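Local coordinates for histidine acid phosphatase (Hafnia alvei, PDB 4ARU), which belongs to branch 2 of the histidine phosphatase superfamily, enzymes of alpha/beta fold with helices packed around a central mixed beta-sheet, at residues 11-16 with 337-342; 88-93 with 125-130; 252-257 with 326-331; 96-101 with 300-305. All coordinates share one frame; numbering follows the deposited sequence. Where two conformers were deposited one is given.

Contact 1 (11-16 with 337-342); sequences ERVVIL and VFERWV. Unlike the reference sequence in segment 11-16: Arg12 (reference Lys).
Arg340 faces both Glu11 and Arg12 across an antiparallel strand pair, the mark of a classic beta bulge. The backbone bonds come first. Arg340 uses both its groups, O taking the N-H of Glu11 and N giving to Arg12 O; farther along, Val14 N reaches Phe338 O at 2.9 Å and Phe338 N reaches Val14 O at 2.8 Å. The ionic part is a salt bridge: Arg340 NE lies 2.8 Å from Glu11 OE1, in a nearly straight bond that arrives on the anti side of the carboxylate. Arg340 NH2 adds a weak bond of 3.3 Å to the same Glu11 oxygen, to which a water also donates. Stacking comes from Arg12, whose CG sits between backbone N and carbonyl carbon (chi1 53°). Its extended chain runs alongside Arg340, and Arg340 CD sits over the centre of the Arg12 guanidinium, so the two like-charged groups lie flat and offset, centres 4.3 Å apart and planes at 8°. Apolar packing on the opposite sheet face sets Ile15 CG1 4.3 Å from Val337 CG1. Glu11, with the carbonyls of Ala281 and Leu282 that accept from Arg12 NE and Arg340 NH1 respectively, would be expected to offset part of the repulsion between the two arginines.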
loop_
_atom_site.group_PDB
_atom_site.type_symbol
_atom_site.label_atom_id
_atom_site.label_comp_id
_atom_site.label_asym_id
_atom_site.label_seq_id
_atom_site.Cartn_x
_atom_site.Cartn_y
_atom_site.Cartn_z
ATOM N N GLU A 11 6.140 -20.545 -10.525
ATOM C CA GLU A 11 6.244 -20.210 -11.961
ATOM C C GLU A 11 6.426 -18.700 -12.191
ATOM O O GLU A 11 7.094 -18.306 -13.129
ATOM C CB GLU A 11 5.019 -20.681 -12.731
ATOM C CG GLU A 11 4.988 -22.207 -12.819
ATOM C CD GLU A 11 4.100 -22.736 -13.900
ATOM O OE1 GLU A 11 3.257 -21.967 -14.397
ATOM O OE2 GLU A 11 4.265 -23.914 -14.261
ATOM N N ARG A 12 5.808 -17.864 -11.377
ATOM C CA ARG A 12 6.013 -16.433 -11.466
ATOM C C ARG A 12 5.353 -15.696 -10.366
ATOM O O ARG A 12 4.547 -16.257 -9.619
ATOM C CB ARG A 12 5.565 -15.907 -12.784
ATOM C CG ARG A 12 4.172 -16.271 -13.164
ATOM C CD ARG A 12 3.996 -15.784 -14.592
ATOM N NE ARG A 12 2.667 -16.069 -15.150
ATOM C CZ ARG A 12 2.300 -17.190 -15.741
ATOM N NH1 ARG A 12 3.131 -18.231 -15.825
ATOM N NH2 ARG A 12 1.058 -17.278 -16.216
ATOM N N VAL A 13 5.708 -14.430 -10.244
ATOM C CA VAL A 13 5.287 -13.579 -9.136
ATOM C C VAL A 13 4.820 -12.238 -9.676
ATOM O O VAL A 13 5.376 -11.727 -10.683
ATOM C CB VAL A 13 6.460 -13.357 -8.162
ATOM C CG1 VAL A 13 6.059 -12.482 -6.993
ATOM C CG2 VAL A 13 6.961 -14.681 -7.649
ATOM N N VAL A 14 3.846 -11.658 -8.995
ATOM C CA VAL A 14 3.406 -10.293 -9.234
ATOM C C VAL A 14 3.424 -9.586 -7.889
ATOM O O VAL A 14 2.772 -10.039 -6.927
ATOM C CB VAL A 14 2.006 -10.223 -9.841
ATOM C CG1 VAL A 14 1.630 -8.749 -10.090
ATOM C CG2 VAL A 14 1.871 -11.098 -11.051
ATOM N N ILE A 15 4.164 -8.498 -7.799
ATOM C CA ILE A 15 4.360 -7.766 -6.594
ATOM C C ILE A 15 3.718 -6.396 -6.726
ATOM O O ILE A 15 4.066 -5.664 -7.653
ATOM C CB ILE A 15 5.856 -7.581 -6.335
ATOM C CG1 ILE A 15 6.547 -8.966 -6.293
ATOM C CG2 ILE A 15 6.110 -6.801 -5.059
ATOM C CD1 ILE A 15 8.046 -8.909 -6.166
ATOM N N LEU A 16 2.774 -6.067 -5.864
ATOM C CA LEU A 16 2.155 -4.737 -5.835
ATOM C C LEU A 16 2.706 -4.071 -4.596
ATOM O O LEU A 16 2.361 -4.413 -3.451
ATOM C CB LEU A 16 0.608 -4.831 -5.804
ATOM C CG LEU A 16 -0.029 -3.463 -5.611
ATOM C CD1 LEU A 16 0.253 -2.515 -6.776
ATOM C CD2 LEU A 16 -1.521 -3.590 -5.453
ATOM N N VAL A 337 2.463 -9.743 -2.441
ATOM C CA VAL A 337 3.207 -10.620 -3.314
ATOM C C VAL A 337 2.298 -11.769 -3.655
ATOM O O VAL A 337 1.994 -12.626 -2.818
ATOM C CB VAL A 337 4.503 -11.121 -2.660
ATOM C CG1 VAL A 337 5.253 -12.040 -3.605
ATOM C CG2 VAL A 337 5.377 -9.933 -2.195
ATOM N N PHE A 338 1.917 -11.811 -4.906
ATOM C CA PHE A 338 1.066 -12.860 -5.470
ATOM C C PHE A 338 1.935 -13.862 -6.205
ATOM O O PHE A 338 2.689 -13.479 -7.108
ATOM C CB PHE A 338 0.044 -12.308 -6.456
ATOM C CG PHE A 338 -0.947 -11.370 -5.875
ATOM C CD1 PHE A 338 -0.666 -10.027 -5.684
ATOM C CD2 PHE A 338 -2.264 -11.820 -5.683
ATOM C CE1 PHE A 338 -1.608 -9.196 -5.161
ATOM C CE2 PHE A 338 -3.238 -10.946 -5.203
ATOM C CZ PHE A 338 -2.872 -9.631 -4.911
ATOM N N GLU A 339 1.863 -15.142 -5.838
ATOM C CA GLU A 339 2.727 -16.191 -6.372
ATOM C C GLU A 339 1.876 -17.186 -7.093
ATOM O O GLU A 339 0.918 -17.719 -6.524
ATOM C CB GLU A 339 3.483 -16.884 -5.256
ATOM C CG GLU A 339 4.445 -15.946 -4.564
ATOM C CD GLU A 339 5.287 -16.560 -3.460
ATOM O OE1 GLU A 339 4.994 -17.666 -2.976
ATOM O OE2 GLU A 339 6.263 -15.873 -3.070
ATOM N N ARG A 340 2.276 -17.503 -8.309
ATOM C CA ARG A 340 1.666 -18.574 -9.095
ATOM C C ARG A 340 2.503 -19.807 -8.933
ATOM O O ARG A 340 3.634 -19.860 -9.399
ATOM C CB ARG A 340 1.554 -18.220 -10.601
ATOM C CG ARG A 340 1.093 -19.360 -11.477
ATOM C CD ARG A 340 1.378 -19.111 -12.954
ATOM N NE ARG A 340 1.181 -20.266 -13.768
ATOM C CZ ARG A 340 0.030 -20.656 -14.360
ATOM N NH1 ARG A 340 -1.061 -19.914 -14.337
ATOM N NH2 ARG A 340 -0.011 -21.782 -15.042
ATOM N N TRP A 341 1.930 -20.806 -8.249
ATOM C CA TRP A 341 2.576 -22.083 -7.981
ATOM C C TRP A 341 1.875 -23.145 -8.796
ATOM O O TRP A 341 0.663 -23.054 -9.020
ATOM C CB TRP A 341 2.404 -22.438 -6.506
ATOM C CG TRP A 341 3.220 -21.636 -5.606
ATOM C CD1 TRP A 341 2.909 -20.445 -4.990
ATOM C CD2 TRP A 341 4.552 -21.967 -5.174
ATOM N NE1 TRP A 341 3.961 -20.035 -4.206
ATOM C CE2 TRP A 341 4.976 -20.939 -4.313
ATOM C CE3 TRP A 341 5.418 -23.041 -5.436
ATOM C CZ2 TRP A 341 6.244 -20.942 -3.736
ATOM C CZ3 TRP A 341 6.676 -23.036 -4.855
ATOM C CH2 TRP A 341 7.063 -21.994 -4.010
ATOM N N VAL A 342 2.595 -24.168 -9.224
ATOM C CA VAL A 342 1.921 -25.358 -9.819
ATOM C C VAL A 342 2.422 -26.551 -9.091
ATOM O O VAL A 342 3.565 -26.599 -8.683
ATOM C CB VAL A 342 2.118 -25.696 -11.332
ATOM C CG1 VAL A 342 1.489 -24.646 -12.218
ATOM C CG2 VAL A 342 3.578 -25.996 -11.684
HETATM O O HOH W 1 1.369 -23.737 -15.684
#

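Contact 2 (88-93 with 125-130); sequences WADVDQ and PLFHPV
Asp90 lays its CB over one face of the Phe127 ring, a CH-pi contact 3.6 Å from CB to the ring centroid. This is the C-terminal end of strand 85-89 in the central sheet of the alpha/beta fold, where the chain turns toward helix 93-106 and meets the loop 125-130. With CG anti to the backbone N (chi1 -159°), the Asp90 carboxylate slides back over the Phe127 ring, the two planes 20° apart. The Trp88 indole comes at the same ring differently: its five-membered ring and Phe127 meet rim to rim with planes nearly parallel, neither over the face of the other, Trp88 CD1 lying 3.5 Å from Phe127 CE2. Leu126 CD2 closes on that same Trp88 CD1 at 3.6 Å, while the indole N-H is bound by Asp124. The carboxylate oxygens of Asp90 have separate tasks. OD2 is hydrogen-bonded to His306 NE2 and lies near the edge of the His128 ring, 3.4 Å from CE1. OD1 accepts from Val91 N at 2.8 Å, the donor standing above the carboxylate plane. That oxygen is also one end of a water bridge: the water donates to Asp90 OD1 at 2.7 Å and hydrogen-bonds His128 ND1 at 2.8 Å.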
loop_
_atom_site.group_PDB
_atom_site.type_symbol
_atom_site.label_atom_id
_atom_site.label_comp_id
_atom_site.label_asym_id
_atom_site.label_seq_id
_atom_site.Cartn_x
_atom_site.Cartn_y
_atom_site.Cartn_z
ATOM N N TRP A 88 6.544 -1.882 -13.663
ATOM C CA TRP A 88 5.601 -0.822 -14.038
ATOM C C TRP A 88 5.423 0.099 -12.843
ATOM O O TRP A 88 4.914 -0.334 -11.824
ATOM C CB TRP A 88 4.251 -1.354 -14.513
ATOM C CG TRP A 88 3.403 -0.260 -15.073
ATOM C CD1 TRP A 88 2.423 0.470 -14.421
ATOM C CD2 TRP A 88 3.554 0.362 -16.338
ATOM N NE1 TRP A 88 1.945 1.453 -15.224
ATOM C CE2 TRP A 88 2.595 1.412 -16.411
ATOM C CE3 TRP A 88 4.342 0.101 -17.459
ATOM C CZ2 TRP A 88 2.429 2.205 -17.548
ATOM C CZ3 TRP A 88 4.155 0.873 -18.587
ATOM C CH2 TRP A 88 3.249 1.949 -18.612
ATOM N N ALA A 89 5.850 1.349 -12.952
ATOM C CA ALA A 89 5.705 2.307 -11.880
ATOM C C ALA A 89 4.692 3.361 -12.240
ATOM O O ALA A 89 4.575 3.734 -13.404
ATOM C CB ALA A 89 7.042 3.011 -11.603
ATOM N N ASP A 90 3.988 3.868 -11.215
ATOM C CA ASP A 90 3.157 5.039 -11.418
ATOM C C ASP A 90 4.038 6.234 -11.752
ATOM O O ASP A 90 5.250 6.213 -11.602
ATOM C CB ASP A 90 2.295 5.325 -10.179
ATOM C CG ASP A 90 1.064 6.193 -10.466
ATOM O OD1 ASP A 90 0.727 6.522 -11.618
ATOM O OD2 ASP A 90 0.434 6.525 -9.421
ATOM N N VAL A 91 3.383 7.296 -12.173
ATOM C CA VAL A 91 4.036 8.460 -12.752
ATOM C C VAL A 91 4.879 9.290 -11.792
ATOM O O VAL A 91 5.733 10.055 -12.265
ATOM C CB VAL A 91 3.024 9.393 -13.431
ATOM C CG1 VAL A 91 2.506 8.679 -14.626
ATOM C CG2 VAL A 91 1.889 9.876 -12.533
ATOM N N ASP A 92 4.606 9.184 -10.490
ATOM C CA ASP A 92 5.240 10.071 -9.529
ATOM C C ASP A 92 6.730 9.768 -9.362
ATOM O O ASP A 92 7.200 8.662 -9.577
ATOM C CB ASP A 92 4.537 9.947 -8.174
ATOM C CG ASP A 92 3.085 10.267 -8.255
ATOM O OD1 ASP A 92 2.773 11.385 -8.747
ATOM O OD2 ASP A 92 2.283 9.372 -7.924
ATOM N N GLN A 93 7.476 10.774 -8.964
ATOM C CA GLN A 93 8.863 10.584 -8.633
ATOM C C GLN A 93 9.007 9.431 -7.634
ATOM O O GLN A 93 9.887 8.552 -7.752
ATOM C CB GLN A 93 9.461 11.900 -8.089
ATOM C CG GLN A 93 10.948 11.854 -7.751
ATOM C CD GLN A 93 11.282 11.453 -6.340
ATOM O OE1 GLN A 93 10.456 11.029 -5.587
ATOM N NE2 GLN A 93 12.565 11.580 -6.010
ATOM N N PRO A 125 -4.209 5.506 -15.616
ATOM C CA PRO A 125 -5.473 4.858 -15.244
ATOM C C PRO A 125 -5.345 3.489 -14.618
ATOM O O PRO A 125 -6.307 2.974 -14.006
ATOM C CB PRO A 125 -6.195 4.756 -16.555
ATOM C CG PRO A 125 -5.088 4.537 -17.539
ATOM C CD PRO A 125 -4.079 5.560 -17.080
ATOM N N LEU A 126 -4.163 2.873 -14.683
ATOM C CA LEU A 126 -3.965 1.629 -13.965
ATOM C C LEU A 126 -3.987 1.859 -12.463
ATOM O O LEU A 126 -4.517 1.018 -11.721
ATOM C CB LEU A 126 -2.618 1.003 -14.302
ATOM C CG LEU A 126 -2.310 -0.335 -13.660
ATOM C CD1 LEU A 126 -3.267 -1.440 -14.086
ATOM C CD2 LEU A 126 -0.899 -0.729 -14.014
ATOM N N PHE A 127 -3.455 2.988 -12.020
ATOM C CA PHE A 127 -3.366 3.316 -10.610
ATOM C C PHE A 127 -4.530 4.178 -10.123
ATOM O O PHE A 127 -4.898 4.050 -8.921
ATOM C CB PHE A 127 -2.066 4.047 -10.278
ATOM C CG PHE A 127 -0.830 3.178 -10.493
ATOM C CD1 PHE A 127 -0.401 2.301 -9.516
ATOM C CD2 PHE A 127 -0.111 3.238 -11.680
ATOM C CE1 PHE A 127 0.670 1.484 -9.722
ATOM C CE2 PHE A 127 1.003 2.445 -11.892
ATOM C CZ PHE A 127 1.403 1.577 -10.889
ATOM N N HIS A 128 -5.035 5.049 -10.988
ATOM C CA HIS A 128 -6.039 6.043 -10.640
ATOM C C HIS A 128 -7.093 6.157 -11.743
ATOM O O HIS A 128 -7.204 7.183 -12.462
ATOM C CB HIS A 128 -5.404 7.398 -10.357
ATOM C CG HIS A 128 -4.494 7.381 -9.189
ATOM N ND1 HIS A 128 -3.117 7.321 -9.317
ATOM C CD2 HIS A 128 -4.746 7.333 -7.864
ATOM C CE1 HIS A 128 -2.570 7.309 -8.122
ATOM N NE2 HIS A 128 -3.533 7.315 -7.218
ATOM N N PRO A 129 -7.904 5.080 -11.915
ATOM C CA PRO A 129 -8.875 5.066 -12.997
ATOM C C PRO A 129 -9.960 6.140 -12.850
ATOM O O PRO A 129 -10.469 6.678 -13.839
ATOM C CB PRO A 129 -9.487 3.664 -12.928
ATOM C CG PRO A 129 -9.133 3.151 -11.597
ATOM C CD PRO A 129 -7.854 3.780 -11.196
ATOM N N VAL A 130 -10.323 6.442 -11.613
ATOM C CA VAL A 130 -11.353 7.456 -11.386
ATOM C C VAL A 130 -10.813 8.861 -11.764
ATOM O O VAL A 130 -11.435 9.618 -12.548
ATOM C CB VAL A 130 -11.853 7.395 -9.926
ATOM C CG1 VAL A 130 -12.767 8.561 -9.606
ATOM C CG2 VAL A 130 -12.607 6.087 -9.706
HETATM O O HOH W 2 -1.538 7.946 -11.605
#

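Contact 3 (252-257 with 326-331); sequences LHNAQF and QPDNTP
A polar helix-to-loop contact joins Asn254 of helix 243-262 to Pro327 and Asn329, in the loop between helix 307-317 and strand 335-342. An Asx turn shapes the loop here, Asp328 OD1 accepting from Thr330 N at 2.9 Å. The Asn254 amide binds the loop backbone at both its ends. Its ND2 gives to Pro327 O at 3.0 Å, the carbonyl lying close to the amide plane, and its OD1 takes the N-H of Asn329, also at 3.0 Å and nearly straight (169°). Those two bonds fix the flip of the Asn254 amide. Over it lies the Asn329 amide, stacked with planes only 1° apart and ND2 3.4 Å from Asn254 CG. The preceding residue, His253, has its ring edge toward Asp328, CD2 lying 3.4 Å from OD1, with ring and carboxylate almost perpendicular. Ser218 of helix 213-229 holds the other ring nitrogen, ND1. Three waters add further links: one joins His253 NE2 to Thr330 OG1, and another joins Asn254 OD1 to the same hydroxyl. A third donates to Asn254 O at 2.8 Å and accepts from Asn329 ND2 at 3.2 Å.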
loop_
_atom_site.group_PDB
_atom_site.type_symbol
_atom_site.label_atom_id
_atom_site.label_comp_id
_atom_site.label_asym_id
_atom_site.label_seq_id
_atom_site.Cartn_x
_atom_site.Cartn_y
_atom_site.Cartn_z
ATOM N N LEU A 252 -5.690 4.820 13.974
ATOM C CA LEU A 252 -6.472 5.843 13.289
ATOM C C LEU A 252 -6.202 5.828 11.800
ATOM O O LEU A 252 -7.102 5.988 10.986
ATOM C CB LEU A 252 -6.142 7.232 13.853
ATOM C CG LEU A 252 -6.526 7.420 15.329
ATOM C CD1 LEU A 252 -5.732 8.556 15.983
ATOM C CD2 LEU A 252 -8.006 7.700 15.454
ATOM N N HIS A 253 -4.937 5.646 11.427
ATOM C CA HIS A 253 -4.583 5.589 10.031
ATOM C C HIS A 253 -5.184 4.350 9.387
ATOM O O HIS A 253 -5.739 4.439 8.299
ATOM C CB HIS A 253 -3.057 5.580 9.960
ATOM C CG HIS A 253 -2.518 5.383 8.581
ATOM N ND1 HIS A 253 -2.441 6.403 7.658
ATOM C CD2 HIS A 253 -1.984 4.296 7.985
ATOM C CE1 HIS A 253 -1.917 5.947 6.536
ATOM N NE2 HIS A 253 -1.618 4.676 6.713
ATOM N N ASN A 254 -5.075 3.189 10.043
ATOM C CA ASN A 254 -5.609 1.975 9.445
ATOM C C ASN A 254 -7.124 2.034 9.327
ATOM O O ASN A 254 -7.701 1.519 8.370
ATOM C CB ASN A 254 -5.163 0.764 10.219
ATOM C CG ASN A 254 -3.666 0.549 10.129
ATOM O OD1 ASN A 254 -3.039 0.809 9.079
ATOM N ND2 ASN A 254 -3.077 0.059 11.205
ATOM N N ALA A 255 -7.773 2.748 10.236
ATOM C CA ALA A 255 -9.222 2.896 10.170
ATOM C C ALA A 255 -9.615 3.778 8.994
ATOM O O ALA A 255 -10.557 3.483 8.263
ATOM C CB ALA A 255 -9.749 3.440 11.470
ATOM N N GLN A 256 -8.911 4.883 8.803
ATOM C CA GLN A 256 -9.165 5.754 7.664
ATOM C C GLN A 256 -9.030 4.980 6.367
ATOM O O GLN A 256 -9.845 5.094 5.468
ATOM C CB GLN A 256 -8.254 6.961 7.732
ATOM C CG GLN A 256 -8.529 7.995 6.677
ATOM C CD GLN A 256 -7.524 7.962 5.632
ATOM O OE1 GLN A 256 -6.311 7.829 5.902
ATOM N NE2 GLN A 256 -7.975 8.070 4.399
ATOM N N PHE A 257 -8.010 4.130 6.277
ATOM C CA PHE A 257 -7.801 3.318 5.089
ATOM C C PHE A 257 -8.862 2.276 4.905
ATOM O O PHE A 257 -9.274 2.035 3.768
ATOM C CB PHE A 257 -6.362 2.734 5.079
ATOM C CG PHE A 257 -5.394 3.640 4.387
ATOM C CD1 PHE A 257 -5.025 4.877 4.975
ATOM C CD2 PHE A 257 -4.909 3.331 3.151
ATOM C CE1 PHE A 257 -4.216 5.746 4.320
ATOM C CE2 PHE A 257 -4.097 4.213 2.494
ATOM C CZ PHE A 257 -3.749 5.420 3.078
ATOM N N GLN A 326 4.949 -3.996 12.843
ATOM C CA GLN A 326 4.704 -2.886 11.896
ATOM C C GLN A 326 3.277 -2.364 12.087
ATOM O O GLN A 326 2.318 -2.974 11.572
ATOM C CB GLN A 326 4.963 -3.387 10.482
ATOM C CG GLN A 326 4.653 -2.389 9.377
ATOM C CD GLN A 326 5.302 -1.045 9.627
ATOM O OE1 GLN A 326 4.666 -0.105 10.114
ATOM N NE2 GLN A 326 6.571 -0.923 9.267
ATOM N N PRO A 327 3.130 -1.241 12.772
ATOM C CA PRO A 327 1.803 -0.725 13.056
ATOM C C PRO A 327 1.007 -0.221 11.851
ATOM O O PRO A 327 -0.219 -0.239 11.934
ATOM C CB PRO A 327 2.056 0.383 14.059
ATOM C CG PRO A 327 3.431 0.787 13.913
ATOM C CD PRO A 327 4.186 -0.386 13.346
ATOM N N ASP A 328 1.653 0.173 10.780
ATOM C CA ASP A 328 0.936 0.579 9.560
ATOM C C ASP A 328 0.599 -0.683 8.732
ATOM O O ASP A 328 1.499 -1.458 8.411
ATOM C CB ASP A 328 1.873 1.497 8.771
ATOM C CG ASP A 328 1.228 2.120 7.515
ATOM O OD1 ASP A 328 0.062 1.774 7.156
ATOM O OD2 ASP A 328 1.923 2.966 6.891
ATOM N N ASN A 329 -0.658 -0.924 8.394
ATOM C CA ASN A 329 -1.024 -2.081 7.566
ATOM C C ASN A 329 -0.508 -1.988 6.152
ATOM O O ASN A 329 -0.442 -2.997 5.488
ATOM C CB ASN A 329 -2.553 -2.280 7.470
ATOM C CG ASN A 329 -3.189 -2.686 8.787
ATOM O OD1 ASN A 329 -2.512 -3.133 9.696
ATOM N ND2 ASN A 329 -4.488 -2.466 8.913
ATOM N N THR A 330 -0.172 -0.778 5.715
ATOM C CA THR A 330 0.313 -0.523 4.344
ATOM C C THR A 330 1.604 0.281 4.441
ATOM O O THR A 330 1.661 1.441 4.018
ATOM C CB THR A 330 -0.756 0.179 3.473
ATOM O OG1 THR A 330 -1.290 1.307 4.166
ATOM C CG2 THR A 330 -1.918 -0.794 3.116
ATOM N N PRO A 331 2.683 -0.298 4.982
ATOM C CA PRO A 331 3.869 0.454 5.266
ATOM C C PRO A 331 4.724 0.785 4.035
ATOM O O PRO A 331 4.552 0.191 2.990
ATOM C CB PRO A 331 4.625 -0.481 6.217
ATOM C CG PRO A 331 4.311 -1.815 5.659
ATOM C CD PRO A 331 2.845 -1.718 5.392
HETATM O O HOH W 3 -0.129 3.713 4.724
HETATM O O HOH W 4 -3.371 0.955 6.152
HETATM O O HOH W 5 -6.762 -0.909 7.326
#

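Contact 4 (96-101 with 300-305); sequences RKTGEA and ILFIAG
Phe302 and Ala304 of strand 300-305 meet Thr98 and Gly99 of helix 93-106, an entirely apolar touch without a hydrogen bond between the segments. The Phe302 side chain sets the geometry. Its CG is anti to the backbone N (chi1 -178°) and the ring is turned crosswise to the CA-CB bond (chi2 -90°), which carries CE1 out to the helix. There the ring presents its edge to Thr98, whose CG2 lies near the ring plane, 4.3 Å from CE1. Gly99 CA is also 4.3 Å from that carbon, but meets the ring obliquely.

The two branches of Thr98 point different ways. OG1 is anti to the carbonyl carbon (chi1 -69°) and is turned back to its own helix, bonded to Arg94 O one turn earlier and also to Gly20 N. The methyl is thereby directed at the sheet, where it touches Ala304 CB at 4.3 Å as well as Phe302. Ala304, two residues along the strand from Phe302 and on the same face, fits its one methyl against the helix backbone, CB lying 4.2 Å from Gly99 N. With a glycine and an alanine opposite one another, the CA atoms of Gly99 and Ala304 come to 5.9 Å, and the segment axes to 7.9 Å. Phe102, from the next turn of the helix, stacks on the Phe302 ring, while Ile15 of strand 9-18 packs beside it. Helix 93-106 follows strand 85-89 and leads to its parallel neighbour 115-116, so this is a crossover helix lying on a sheet face, as in alpha/beta folds.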
loop_
_atom_site.group_PDB
_atom_site.type_symbol
_atom_site.label_atom_id
_atom_site.label_comp_id
_atom_site.label_asym_id
_atom_site.label_seq_id
_atom_site.Cartn_x
_atom_site.Cartn_y
_atom_site.Cartn_z
ATOM N N ARG A 96 8.417 5.997 -9.432
ATOM C CA ARG A 96 9.456 5.702 -10.395
ATOM C C ARG A 96 10.753 5.364 -9.681
ATOM O O ARG A 96 11.442 4.386 -10.036
ATOM C CB ARG A 96 9.656 6.860 -11.379
ATOM C CG ARG A 96 8.496 7.025 -12.323
ATOM C CD ARG A 96 8.644 8.088 -13.381
ATOM N NE ARG A 96 8.524 9.436 -12.812
ATOM C CZ ARG A 96 9.536 10.243 -12.534
ATOM N NH1 ARG A 96 10.793 9.875 -12.720
ATOM N NH2 ARG A 96 9.265 11.430 -12.024
ATOM N N LYS A 97 11.150 6.153 -8.676
ATOM C CA LYS A 97 12.398 5.896 -8.015
ATOM C C LYS A 97 12.328 4.622 -7.166
ATOM O O LYS A 97 13.346 3.943 -6.951
ATOM C CB LYS A 97 12.799 7.087 -7.166
ATOM C CG LYS A 97 13.074 8.317 -7.990
ATOM C CD LYS A 97 14.313 8.200 -8.794
ATOM C CE LYS A 97 14.693 9.587 -9.335
ATOM N NZ LYS A 97 16.173 9.644 -9.573
ATOM N N THR A 98 11.162 4.293 -6.650
ATOM C CA THR A 98 11.015 2.987 -5.990
ATOM C C THR A 98 11.303 1.851 -6.981
ATOM O O THR A 98 11.989 0.911 -6.653
ATOM C CB THR A 98 9.583 2.830 -5.451
ATOM O OG1 THR A 98 9.422 3.761 -4.359
ATOM C CG2 THR A 98 9.325 1.460 -4.931
ATOM N N GLY A 99 10.722 1.916 -8.189
ATOM C CA GLY A 99 10.977 0.894 -9.170
ATOM C C GLY A 99 12.454 0.768 -9.459
ATOM O O GLY A 99 12.988 -0.352 -9.561
ATOM N N GLU A 100 13.138 1.900 -9.646
ATOM C CA GLU A 100 14.604 1.857 -9.890
ATOM C C GLU A 100 15.399 1.266 -8.701
ATOM O O GLU A 100 16.327 0.506 -8.913
ATOM C CB GLU A 100 15.121 3.241 -10.261
ATOM C CG GLU A 100 14.561 3.633 -11.635
ATOM C CD GLU A 100 14.993 4.958 -12.197
ATOM O OE1 GLU A 100 15.563 5.804 -11.460
ATOM O OE2 GLU A 100 14.798 5.102 -13.439
ATOM N N ALA A 101 14.990 1.577 -7.481
ATOM C CA ALA A 101 15.658 1.079 -6.305
ATOM C C ALA A 101 15.420 -0.422 -6.130
ATOM O O ALA A 101 16.321 -1.156 -5.694
ATOM C CB ALA A 101 15.212 1.845 -5.072
ATOM N N ILE A 300 8.905 -12.065 -12.950
ATOM C CA ILE A 300 8.694 -11.164 -11.863
ATOM C C ILE A 300 8.147 -9.858 -12.436
ATOM O O ILE A 300 8.810 -9.210 -13.262
ATOM C CB ILE A 300 9.976 -10.864 -11.077
ATOM C CG1 ILE A 300 10.587 -12.170 -10.480
ATOM C CG2 ILE A 300 9.716 -9.829 -9.973
ATOM C CD1 ILE A 300 12.020 -11.981 -10.091
ATOM N N LEU A 301 6.957 -9.501 -12.011
ATOM C CA LEU A 301 6.286 -8.251 -12.381
ATOM C C LEU A 301 6.173 -7.445 -11.091
ATOM O O LEU A 301 5.496 -7.859 -10.161
ATOM C CB LEU A 301 4.938 -8.484 -13.034
ATOM C CG LEU A 301 4.013 -7.284 -13.240
ATOM C CD1 LEU A 301 4.723 -6.231 -14.071
ATOM C CD2 LEU A 301 2.690 -7.649 -13.842
ATOM N N PHE A 302 6.874 -6.315 -11.008
ATOM C CA PHE A 302 6.868 -5.439 -9.853
ATOM C C PHE A 302 6.109 -4.164 -10.261
ATOM O O PHE A 302 6.521 -3.476 -11.230
ATOM C CB PHE A 302 8.304 -5.118 -9.425
ATOM C CG PHE A 302 8.422 -4.266 -8.206
ATOM C CD1 PHE A 302 8.465 -2.889 -8.312
ATOM C CD2 PHE A 302 8.527 -4.824 -6.931
ATOM C CE1 PHE A 302 8.664 -2.091 -7.193
ATOM C CE2 PHE A 302 8.701 -4.018 -5.804
ATOM C CZ PHE A 302 8.747 -2.640 -5.951
ATOM N N ILE A 303 5.082 -3.825 -9.489
ATOM C CA ILE A 303 4.218 -2.725 -9.746
ATOM C C ILE A 303 4.384 -1.755 -8.595
ATOM O O ILE A 303 4.047 -2.088 -7.419
ATOM C CB ILE A 303 2.750 -3.168 -9.904
ATOM C CG1 ILE A 303 2.584 -4.221 -11.002
ATOM C CG2 ILE A 303 1.870 -1.943 -10.155
ATOM C CD1 ILE A 303 1.192 -4.836 -11.056
ATOM N N ALA A 304 4.886 -0.555 -8.897
ATOM C CA ALA A 304 5.223 0.427 -7.863
ATOM C C ALA A 304 4.103 1.454 -7.782
ATOM O O ALA A 304 3.966 2.324 -8.623
ATOM C CB ALA A 304 6.561 1.126 -8.175
ATOM N N GLY A 305 3.329 1.319 -6.701
ATOM C CA GLY A 305 2.163 2.147 -6.462
ATOM C C GLY A 305 2.109 2.753 -5.058
ATOM O O GLY A 305 3.139 3.163 -4.484
#

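Contacts 1, 2 and 4 share the central sheet, while contact 3 lies apart, its centre 21 to 24 Å from the others. Strand 300-305 of contact 4 sits between the strands carrying 11-16 and 88-93: Ile15 N and O probably bond Leu301 O and Ile303 N, and Trp88 N probably bonds Phe302 O. Contact 4 is buried and purely apolar. Contact 1 is buried along its hydrophobic length but turns ionic at its partly exposed end. Contact 2, at a strand end, mixes aromatic packing with a buried carboxylate. Contact 3, partly buried between helix and loop, relies on amides and waters instead.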